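Local coordinates for TRAP-T family transporter, DctP (Periplasmic binding) subunit (Sulfitobacter sp. NAS-14.1, PDB 4PF8), which binds beta-D-galacturonate as the periplasmic solute-binding subunit of a TRAP transporter and probably delivers it to the membrane components for uptake, at residues 144-149 with 204-209. Residues are numbered along the deposited sequence; the frame is centred on the assembly and turned at random.
With GTR (beta-D-galactopyranuronic acid), chain D.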
loop_
_atom_site.group_PDB
_atom_site.type_symbol
_atom_site.label_atom_id
_atom_site.label_comp_id
_atom_site.label_asym_id
_atom_site.label_seq_id
_atom_site.Cartn_x
_atom_site.Cartn_y
_atom_site.Cartn_z
ATOM N N GLY A 144 -7.610 0.000 0.674
ATOM C CA GLY A 144 -8.443 -0.789 1.554
ATOM C C GLY A 144 -7.677 -1.321 2.741
ATOM O O GLY A 144 -6.797 -0.668 3.251
ATOM N N ALA A 145 -8.082 -2.502 3.217
ATOM C CA ALA A 145 -7.444 -3.153 4.369
ATOM C C ALA A 145 -6.875 -4.487 3.928
ATOM O O ALA A 145 -7.419 -5.134 3.049
ATOM C CB ALA A 145 -8.458 -3.383 5.487
ATOM N N ARG A 146 -5.765 -4.893 4.529
ATOM C CA ARG A 146 -5.093 -6.134 4.190
ATOM C C ARG A 146 -5.518 -7.254 5.120
ATOM O O ARG A 146 -5.622 -7.038 6.321
ATOM C CB ARG A 146 -3.583 -5.941 4.261
ATOM C CG ARG A 146 -3.084 -4.832 3.350
ATOM C CD ARG A 146 -1.602 -4.512 3.579
ATOM N NE ARG A 146 -0.678 -5.554 3.153
ATOM C CZ ARG A 146 -0.085 -5.620 1.956
ATOM N NH1 ARG A 146 -0.334 -4.715 1.026
ATOM N NH2 ARG A 146 0.778 -6.579 1.687
ATOM N N SER A 147 -5.757 -8.435 4.547
ATOM C CA SER A 147 -6.187 -9.614 5.300
ATOM C C SER A 147 -5.388 -10.828 4.852
ATOM O O SER A 147 -4.885 -10.873 3.725
ATOM C CB SER A 147 -7.673 -9.886 5.082
ATOM O OG SER A 147 -8.449 -8.854 5.668
ATOM N N PHE A 148 -5.268 -11.817 5.734
ATOM C CA PHE A 148 -4.487 -13.012 5.420
ATOM C C PHE A 148 -5.154 -13.927 4.422
ATOM O O PHE A 148 -6.358 -14.169 4.503
ATOM C CB PHE A 148 -4.207 -13.822 6.695
ATOM C CG PHE A 148 -3.195 -13.182 7.600
ATOM C CD1 PHE A 148 -1.865 -13.133 7.247
ATOM C CD2 PHE A 148 -3.582 -12.620 8.807
ATOM C CE1 PHE A 148 -0.926 -12.525 8.070
ATOM C CE2 PHE A 148 -2.661 -12.022 9.631
ATOM C CZ PHE A 148 -1.329 -11.971 9.269
ATOM N N TYR A 149 -4.352 -14.495 3.520
ATOM C CA TYR A 149 -4.784 -15.618 2.719
ATOM C C TYR A 149 -3.726 -16.689 2.750
ATOM O O TYR A 149 -2.539 -16.398 2.838
ATOM C CB TYR A 149 -5.110 -15.205 1.282
ATOM C CG TYR A 149 -4.120 -14.315 0.578
ATOM C CD1 TYR A 149 -3.094 -14.854 -0.197
ATOM C CD2 TYR A 149 -4.235 -12.933 0.640
ATOM C CE1 TYR A 149 -2.234 -14.047 -0.892
ATOM C CE2 TYR A 149 -3.377 -12.124 -0.038
ATOM C CZ TYR A 149 -2.385 -12.665 -0.799
ATOM O OH TYR A 149 -1.544 -11.828 -1.523
ATOM N N GLY A 204 1.245 -18.540 2.456
ATOM C CA GLY A 204 0.323 -17.454 2.205
ATOM C C GLY A 204 0.966 -16.097 2.338
ATOM O O GLY A 204 2.192 -15.938 2.394
ATOM N N ALA A 205 0.093 -15.110 2.384
ATOM C CA ALA A 205 0.485 -13.719 2.395
ATOM C C ALA A 205 -0.694 -12.916 2.926
ATOM O O ALA A 205 -1.621 -13.472 3.511
ATOM C CB ALA A 205 0.879 -13.297 0.951
ATOM N N GLU A 206 -0.681 -11.596 2.751
ATOM C CA GLU A 206 -1.809 -10.785 3.212
ATOM C C GLU A 206 -1.951 -9.582 2.286
ATOM O O GLU A 206 -0.973 -9.022 1.832
ATOM C CB GLU A 206 -1.642 -10.348 4.663
ATOM C CG GLU A 206 -0.241 -9.973 5.060
ATOM C CD GLU A 206 0.091 -8.544 4.741
ATOM O OE1 GLU A 206 1.151 -8.301 4.091
ATOM O OE2 GLU A 206 -0.713 -7.655 5.111
ATOM N N ASN A 207 -3.189 -9.236 1.985
ATOM C CA ASN A 207 -3.471 -8.141 1.080
ATOM C C ASN A 207 -4.947 -7.837 1.020
ATOM O O ASN A 207 -5.758 -8.556 1.589
ATOM C CB ASN A 207 -2.914 -8.402 -0.317
ATOM C CG ASN A 207 -2.220 -7.194 -0.869
ATOM O OD1 ASN A 207 -2.817 -6.111 -0.915
ATOM N ND2 ASN A 207 -0.945 -7.346 -1.258
ATOM N N ASN A 208 -5.279 -6.746 0.333
ATOM C CA ASN A 208 -6.657 -6.349 0.102
ATOM C C ASN A 208 -7.270 -7.210 -1.004
ATOM O O ASN A 208 -6.580 -7.993 -1.676
ATOM C CB ASN A 208 -6.713 -4.843 -0.235
ATOM C CG ASN A 208 -5.843 -4.480 -1.446
ATOM O OD1 ASN A 208 -5.890 -5.161 -2.466
ATOM N ND2 ASN A 208 -5.076 -3.388 -1.345
ATOM N N PRO A 209 -8.604 -7.140 -1.144
ATOM C CA PRO A 209 -9.218 -8.099 -2.062
ATOM C C PRO A 209 -8.817 -7.887 -3.533
ATOM O O PRO A 209 -8.535 -8.863 -4.229
ATOM C CB PRO A 209 -10.724 -7.905 -1.805
ATOM C CG PRO A 209 -10.768 -7.440 -0.360
ATOM C CD PRO A 209 -9.585 -6.530 -0.230
HETATM C C1 GTR D . -0.665 -3.887 -2.555
HETATM C C2 GTR D . -0.133 -2.518 -2.819
HETATM C C3 GTR D . 1.126 -2.672 -3.653
HETATM C C4 GTR D . 2.173 -3.501 -2.922
HETATM C C5 GTR D . 1.509 -4.838 -2.609
HETATM C C6 GTR D . 2.444 -5.717 -1.787
HETATM O O1 GTR D . -1.848 -3.814 -1.698
HETATM O O2 GTR D . -1.139 -1.794 -3.580
HETATM O O3 GTR D . 1.676 -1.347 -3.815
HETATM O O4 GTR D . 2.509 -2.816 -1.703
HETATM O O5 GTR D . 0.279 -4.658 -1.877
HETATM O O6A GTR D . 1.880 -6.485 -0.963
HETATM O O6B GTR D . 3.664 -5.731 -2.068
HETATM O O HOH W 1 0.305 -9.953 -0.718
#
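Ala-145 meets the far segment just past its strand: its carbonyl O receives a CA-H...O contact from Asn-208, the N-cap residue of helix 209-214. Next comes Arg-146, whose side chain links the sheet to the sugar. Its chain bends at chi3 (69°), presenting NE and NH2 side-on to Glu-206 in a salt bridge: NE reaches OE2 at 2.9 Å on the syn side, and NH2 reaches OE1 from above the carboxylate plane. That plane is turned 44° from the guanidinium. OE2 is also hydrogen-bonded to His-229 NE2, a second partner for that oxygen. NH2 then gives a nearly straight bond (172°) to O6A of the galacturonate carboxylate, while NH1 donates to the ring oxygen O5 at 3.0 Å. Over one guanidinium face lies the amide of Asn-207, whose ND2 also donates to O5 and whose OD1 accepts from the sugar O1 (2.6 Å) and from Asn-208 N.

Ser-147 forms an antiparallel hydrogen-bonded pair with Asn-207. Phe-148, in the non-hydrogen-bonded pair with Glu-206, sets ring atom CD1 3.8 Å from Glu-206 CB. Tyr-149 repeats the hydrogen-bonded pairing with Ala-205 and packs its ring against Ala-205 CB; its OH binds His-217 and a water shared with Glu-206 O and Asn-207 ND2. The chemistry implies a layered anion site: Glu-206, behind Arg-146, probably holds the guanidinium in place and tempers its charge, while Arg-146 meets the uronate carboxylate and Arg-167 also hydrogen-bonds the sugar.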